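Local atomic coordinates of cytokinesis protein 2 (Saccharomyces cerevisiae, PDB entry 4WPE), a protein that binds phospholipids and actin filaments and reorganises the cytoskeleton for cell division, joining the medial actin ring after mitosis begins. Residues L146-L160 with L180-L194. Sequence-based numbering, arbitrary orientation.
Sequences LQKKLQDAQIRFRDL and LLKWESNSQEYKVQL
A153 and S187 meet midway along two antiparallel helices, 146-160 and 180-194, whose axes come within 8.5 Å at -154°. The CA atoms come closest at A153/S187, F157/W183 and L150/Y190 and spread at L146/L194 and L160/L180. The packing is knobs-into-holes: L150 sits among S187, Y190, K191 and L194, A153 among W183, N186, S187 and Y190, and Y190 returns the insertion among L146, K149, L150 and A153. A153 CB lies at the edges of two rings, 3.7 Å from W183 CE3 and 3.8 Å from Y190 CD2. Over one face of W183 stands R156 CG, almost on the normal of the five-membered ring and 4.0 Å from its centroid. With that carbon anti to the backbone N (chi1 -178°), the R156 chain bends across the indole, its guanidinium turned 46° to the ring and giving at most a weak cation-pi attraction. N186 ND2, from W183's own helix, lies over the opposite face, toward the rim. Without the indole, as with an alanine at W183, the R156 methylenes, A153 CB and L160 CD1 are likely to lose the ring they share. K149 CB similarly covers a face of Y190, while L146 CD2 packs 3.5 Å from Y190 CD1. Farther along the seam, F157 brings its ring edge, in plane, to L180 O, with CE1 3.6 Å from E184 CB. S187 OG turns back to its own helix, donating to W183 O at 2.8 Å; that carbonyl also accepts from S187 N. One water weakly links Q154 NE2 to S187 O. With no direct hydrogen bond between them, the segments of helices 76-162 and 170-259 pair through apolar, CH-pi and knobs-into-holes contacts, consistent with the predicted coiled coil in this distal part of the F-BAR domain.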
loop_
_atom_site.group_PDB
_atom_site.type_symbol
_atom_site.label_atom_id
_atom_site.label_comp_id
_atom_site.label_asym_id
_atom_site.label_seq_id
_atom_site.Cartn_x
_atom_site.Cartn_y
_atom_site.Cartn_z
ATOM N N LEU A 146 50.174 28.535 -42.724
ATOM C CA LEU A 146 50.703 29.586 -43.581
ATOM C C LEU A 146 52.032 30.134 -43.072
ATOM O O LEU A 146 52.855 30.599 -43.861
ATOM C CB LEU A 146 49.689 30.719 -43.723
ATOM C CG LEU A 146 49.158 30.850 -45.149
ATOM C CD1 LEU A 146 48.050 31.885 -45.228
ATOM C CD2 LEU A 146 50.297 31.198 -46.093
ATOM N N GLN A 147 52.241 30.079 -41.759
ATOM C CA GLN A 147 53.516 30.494 -41.182
ATOM C C GLN A 147 54.631 29.583 -41.683
ATOM O O GLN A 147 55.756 30.031 -41.915
ATOM C CB GLN A 147 53.470 30.478 -39.656
ATOM C CG GLN A 147 54.484 31.405 -39.008
ATOM C CD GLN A 147 55.165 30.781 -37.806
ATOM O OE1 GLN A 147 54.706 29.769 -37.274
ATOM N NE2 GLN A 147 56.272 31.379 -37.375
ATOM N N LYS A 148 54.315 28.303 -41.850
ATOM C CA LYS A 148 55.256 27.371 -42.458
ATOM C C LYS A 148 55.528 27.795 -43.897
ATOM O O LYS A 148 56.680 27.931 -44.300
ATOM C CB LYS A 148 54.722 25.938 -42.412
ATOM N N LYS A 149 54.458 28.021 -44.657
ATOM C CA LYS A 149 54.568 28.429 -46.056
ATOM C C LYS A 149 55.367 29.714 -46.217
ATOM O O LYS A 149 56.157 29.846 -47.151
ATOM C CB LYS A 149 53.182 28.612 -46.677
ATOM C CG LYS A 149 52.448 27.323 -47.002
ATOM C CD LYS A 149 51.438 27.553 -48.116
ATOM C CE LYS A 149 50.777 26.260 -48.548
ATOM N NZ LYS A 149 49.461 26.084 -47.877
ATOM N N LEU A 150 55.156 30.659 -45.306
ATOM C CA LEU A 150 55.880 31.927 -45.342
ATOM C C LEU A 150 57.378 31.726 -45.113
ATOM O O LEU A 150 58.201 32.273 -45.843
ATOM C CB LEU A 150 55.316 32.896 -44.302
ATOM C CG LEU A 150 56.085 34.207 -44.115
ATOM C CD1 LEU A 150 56.144 35.004 -45.414
ATOM C CD2 LEU A 150 55.462 35.037 -43.006
ATOM N N GLN A 151 57.723 30.941 -44.095
ATOM C CA GLN A 151 59.121 30.647 -43.792
ATOM C C GLN A 151 59.785 29.894 -44.942
ATOM O O GLN A 151 60.929 30.179 -45.300
ATOM C CB GLN A 151 59.230 29.838 -42.498
ATOM N N ASP A 152 59.061 28.935 -45.513
ATOM C CA ASP A 152 59.550 28.187 -46.669
ATOM C C ASP A 152 59.861 29.118 -47.831
ATOM O O ASP A 152 60.952 29.071 -48.401
ATOM C CB ASP A 152 58.527 27.139 -47.114
ATOM C CG ASP A 152 58.479 25.941 -46.190
ATOM O OD1 ASP A 152 57.392 25.649 -45.650
ATOM O OD2 ASP A 152 59.526 25.289 -46.006
ATOM N N ALA A 153 58.893 29.964 -48.172
ATOM C CA ALA A 153 59.038 30.902 -49.280
ATOM C C ALA A 153 60.182 31.877 -49.033
ATOM O O ALA A 153 60.927 32.211 -49.953
ATOM C CB ALA A 153 57.741 31.656 -49.506
ATOM N N GLN A 154 60.318 32.326 -47.789
ATOM C CA GLN A 154 61.399 33.235 -47.416
ATOM C C GLN A 154 62.762 32.562 -47.534
ATOM O O GLN A 154 63.752 33.201 -47.888
ATOM C CB GLN A 154 61.199 33.752 -45.993
ATOM C CG GLN A 154 60.249 34.925 -45.889
ATOM C CD GLN A 154 59.900 35.259 -44.457
ATOM O OE1 GLN A 154 59.838 34.377 -43.601
ATOM N NE2 GLN A 154 59.666 36.537 -44.185
ATOM N N ILE A 155 62.804 31.268 -47.237
ATOM C CA ILE A 155 64.048 30.513 -47.310
ATOM C C ILE A 155 64.439 30.257 -48.760
ATOM O O ILE A 155 65.609 30.382 -49.125
ATOM C CB ILE A 155 63.940 29.176 -46.549
ATOM C CG1 ILE A 155 64.080 29.415 -45.046
ATOM C CG2 ILE A 155 65.020 28.211 -46.992
ATOM C CD1 ILE A 155 63.720 28.211 -44.204
ATOM N N ARG A 156 63.461 29.917 -49.594
ATOM C CA ARG A 156 63.743 29.652 -51.002
ATOM C C ARG A 156 64.129 30.940 -51.728
ATOM O O ARG A 156 64.875 30.910 -52.708
ATOM C CB ARG A 156 62.545 28.986 -51.684
ATOM C CG ARG A 156 62.787 28.635 -53.147
ATOM C CD ARG A 156 62.167 27.300 -53.522
ATOM N NE ARG A 156 61.166 26.860 -52.555
ATOM C CZ ARG A 156 61.132 25.647 -52.013
ATOM N NH1 ARG A 156 62.050 24.747 -52.343
ATOM N NH2 ARG A 156 60.183 25.335 -51.141
ATOM N N PHE A 157 63.640 32.074 -51.238
ATOM C CA PHE A 157 64.039 33.361 -51.795
ATOM C C PHE A 157 65.500 33.671 -51.480
ATOM O O PHE A 157 66.251 34.076 -52.362
ATOM C CB PHE A 157 63.143 34.485 -51.275
ATOM C CG PHE A 157 63.585 35.859 -51.704
ATOM C CD1 PHE A 157 63.334 36.313 -52.990
ATOM C CD2 PHE A 157 64.244 36.699 -50.820
ATOM C CE1 PHE A 157 63.738 37.577 -53.388
ATOM C CE2 PHE A 157 64.652 37.965 -51.212
ATOM C CZ PHE A 157 64.397 38.404 -52.498
ATOM N N ARG A 158 65.896 33.483 -50.222
ATOM C CA ARG A 158 67.268 33.762 -49.803
ATOM C C ARG A 158 68.252 32.818 -50.485
ATOM O O ARG A 158 69.383 33.202 -50.792
ATOM C CB ARG A 158 67.404 33.654 -48.282
ATOM N N ASP A 159 67.819 31.584 -50.723
ATOM C CA ASP A 159 68.650 30.613 -51.425
ATOM C C ASP A 159 68.898 31.036 -52.865
ATOM O O ASP A 159 70.011 30.925 -53.372
ATOM C CB ASP A 159 68.006 29.226 -51.401
ATOM C CG ASP A 159 68.040 28.592 -50.027
ATOM O OD1 ASP A 159 68.334 29.306 -49.044
ATOM O OD2 ASP A 159 67.772 27.376 -49.930
ATOM N N LEU A 160 67.851 31.522 -53.520
ATOM C CA LEU A 160 67.939 31.913 -54.921
ATOM C C LEU A 160 68.820 33.142 -55.132
ATOM O O LEU A 160 69.524 33.242 -56.139
ATOM C CB LEU A 160 66.541 32.168 -55.486
ATOM C CG LEU A 160 65.738 30.908 -55.810
ATOM C CD1 LEU A 160 64.264 31.238 -55.971
ATOM C CD2 LEU A 160 66.284 30.245 -57.065
ATOM N N LEU A 180 63.603 34.237 -58.660
ATOM C CA LEU A 180 63.828 35.222 -57.616
ATOM C C LEU A 180 62.567 36.042 -57.354
ATOM O O LEU A 180 62.131 36.169 -56.214
ATOM C CB LEU A 180 64.992 36.142 -57.992
ATOM C CG LEU A 180 65.685 36.860 -56.834
ATOM C CD1 LEU A 180 66.510 35.872 -56.040
ATOM C CD2 LEU A 180 66.555 38.000 -57.338
ATOM N N LEU A 181 61.973 36.583 -58.414
ATOM C CA LEU A 181 60.816 37.460 -58.268
ATOM C C LEU A 181 59.560 36.645 -57.936
ATOM O O LEU A 181 58.687 37.109 -57.201
ATOM C CB LEU A 181 60.611 38.289 -59.544
ATOM C CG LEU A 181 60.008 39.702 -59.473
ATOM C CD1 LEU A 181 59.889 40.292 -60.871
ATOM C CD2 LEU A 181 58.654 39.770 -58.761
ATOM N N LYS A 182 59.473 35.431 -58.475
ATOM C CA LYS A 182 58.348 34.551 -58.186
ATOM C C LYS A 182 58.238 34.289 -56.690
ATOM O O LYS A 182 57.142 34.306 -56.124
ATOM C CB LYS A 182 58.482 33.222 -58.934
ATOM C CG LYS A 182 57.422 32.195 -58.539
ATOM C CD LYS A 182 57.680 30.837 -59.176
ATOM C CE LYS A 182 56.710 29.790 -58.643
ATOM N NZ LYS A 182 57.071 28.419 -59.102
ATOM N N TRP A 183 59.382 34.057 -56.051
ATOM C CA TRP A 183 59.403 33.744 -54.627
ATOM C C TRP A 183 59.553 34.995 -53.774
ATOM O O TRP A 183 59.365 34.954 -52.557
ATOM C CB TRP A 183 60.513 32.738 -54.328
ATOM C CG TRP A 183 60.116 31.379 -54.778
ATOM C CD1 TRP A 183 60.520 30.738 -55.908
ATOM C CD2 TRP A 183 59.185 30.508 -54.129
ATOM N NE1 TRP A 183 59.914 29.507 -55.995
ATOM C CE2 TRP A 183 59.087 29.343 -54.912
ATOM C CE3 TRP A 183 58.432 30.596 -52.954
ATOM C CZ2 TRP A 183 58.270 28.273 -54.561
ATOM C CZ3 TRP A 183 57.619 29.534 -52.604
ATOM C CH2 TRP A 183 57.545 28.387 -53.405
ATOM N N GLU A 184 59.886 36.106 -54.418
ATOM C CA GLU A 184 59.765 37.411 -53.788
ATOM C C GLU A 184 58.279 37.724 -53.654
ATOM O O GLU A 184 57.812 38.170 -52.607
ATOM C CB GLU A 184 60.479 38.483 -54.610
ATOM C CG GLU A 184 60.517 39.858 -53.971
ATOM C CD GLU A 184 61.154 40.891 -54.882
ATOM O OE1 GLU A 184 62.169 41.499 -54.484
ATOM O OE2 GLU A 184 60.638 41.090 -56.002
ATOM N N SER A 185 57.540 37.461 -54.728
ATOM C CA SER A 185 56.101 37.675 -54.757
ATOM C C SER A 185 55.404 36.791 -53.735
ATOM O O SER A 185 54.564 37.259 -52.966
ATOM C CB SER A 185 55.541 37.398 -56.154
ATOM O OG SER A 185 56.040 38.328 -57.099
ATOM N N ASN A 186 55.762 35.511 -53.737
ATOM C CA ASN A 186 55.187 34.542 -52.813
ATOM C C ASN A 186 55.398 34.945 -51.358
ATOM O O ASN A 186 54.473 34.881 -50.550
ATOM C CB ASN A 186 55.782 33.159 -53.072
ATOM C CG ASN A 186 55.129 32.457 -54.245
ATOM O OD1 ASN A 186 54.239 33.009 -54.896
ATOM N ND2 ASN A 186 55.580 31.242 -54.536
ATOM N N SER A 187 56.613 35.371 -51.030
ATOM C CA SER A 187 56.921 35.811 -49.674
ATOM C C SER A 187 56.067 37.007 -49.269
ATOM O O SER A 187 55.609 37.093 -48.133
ATOM C CB SER A 187 58.404 36.164 -49.546
ATOM O OG SER A 187 59.213 35.023 -49.760
ATOM N N GLN A 188 55.856 37.926 -50.207
ATOM C CA GLN A 188 55.082 39.133 -49.942
ATOM C C GLN A 188 53.607 38.821 -49.732
ATOM O O GLN A 188 52.984 39.338 -48.804
ATOM C CB GLN A 188 55.242 40.131 -51.089
ATOM C CG GLN A 188 56.622 40.755 -51.180
ATOM C CD GLN A 188 56.799 41.607 -52.424
ATOM O OE1 GLN A 188 55.852 41.832 -53.179
ATOM N NE2 GLN A 188 58.020 42.081 -52.648
ATOM N N GLU A 189 53.052 37.975 -50.595
ATOM C CA GLU A 189 51.640 37.625 -50.510
ATOM C C GLU A 189 51.345 36.772 -49.286
ATOM O O GLU A 189 50.349 36.991 -48.598
ATOM C CB GLU A 189 51.186 36.894 -51.774
ATOM C CG GLU A 189 51.475 37.645 -53.057
ATOM C CD GLU A 189 51.213 36.807 -54.292
ATOM O OE1 GLU A 189 50.958 35.591 -54.147
ATOM O OE2 GLU A 189 51.270 37.364 -55.408
ATOM N N TYR A 190 52.209 35.797 -49.021
ATOM C CA TYR A 190 52.044 34.929 -47.861
ATOM C C TYR A 190 52.053 35.737 -46.572
ATOM O O TYR A 190 51.285 35.457 -45.649
ATOM C CB TYR A 190 53.142 33.872 -47.823
ATOM C CG TYR A 190 52.887 32.693 -48.728
ATOM C CD1 TYR A 190 51.601 32.379 -49.142
ATOM C CD2 TYR A 190 53.931 31.887 -49.162
ATOM C CE1 TYR A 190 51.360 31.293 -49.963
ATOM C CE2 TYR A 190 53.700 30.801 -49.986
ATOM C CZ TYR A 190 52.414 30.508 -50.383
ATOM O OH TYR A 190 52.179 29.428 -51.203
ATOM N N LYS A 191 52.916 36.747 -46.520
ATOM C CA LYS A 191 53.005 37.616 -45.353
ATOM C C LYS A 191 51.686 38.344 -45.130
ATOM O O LYS A 191 51.211 38.458 -44.002
ATOM C CB LYS A 191 54.148 38.618 -45.519
ATOM C CG LYS A 191 54.660 39.226 -44.220
ATOM C CD LYS A 191 53.885 40.466 -43.819
ATOM C CE LYS A 191 54.492 41.110 -42.587
ATOM N NZ LYS A 191 54.707 40.114 -41.503
ATOM N N VAL A 192 51.096 38.837 -46.213
ATOM C CA VAL A 192 49.824 39.537 -46.122
ATOM C C VAL A 192 48.695 38.561 -45.794
ATOM O O VAL A 192 47.870 38.830 -44.922
ATOM C CB VAL A 192 49.502 40.292 -47.424
ATOM C CG1 VAL A 192 48.064 40.784 -47.415
ATOM C CG2 VAL A 192 50.462 41.451 -47.602
ATOM N N GLN A 193 48.678 37.419 -46.478
ATOM C CA GLN A 193 47.682 36.384 -46.217
ATOM C C GLN A 193 47.747 35.894 -44.771
ATOM O O GLN A 193 46.750 35.432 -44.222
ATOM C CB GLN A 193 47.870 35.206 -47.174
ATOM C CG GLN A 193 47.468 35.493 -48.607
ATOM C CD GLN A 193 47.724 34.314 -49.524
ATOM O OE1 GLN A 193 47.873 33.182 -49.068
ATOM N NE2 GLN A 193 47.787 34.577 -50.826
ATOM N N LEU A 194 48.923 36.001 -44.158
ATOM C CA LEU A 194 49.108 35.577 -42.774
ATOM C C LEU A 194 48.642 36.641 -41.791
ATOM O O LEU A 194 48.072 36.326 -40.747
ATOM C CB LEU A 194 50.572 35.236 -42.504
ATOM C CG LEU A 194 50.897 34.866 -41.057
ATOM C CD1 LEU A 194 50.265 33.533 -40.693
ATOM C CD2 LEU A 194 52.398 34.835 -40.830
HETATM O O HOH W 1 58.117 38.618 -46.254
#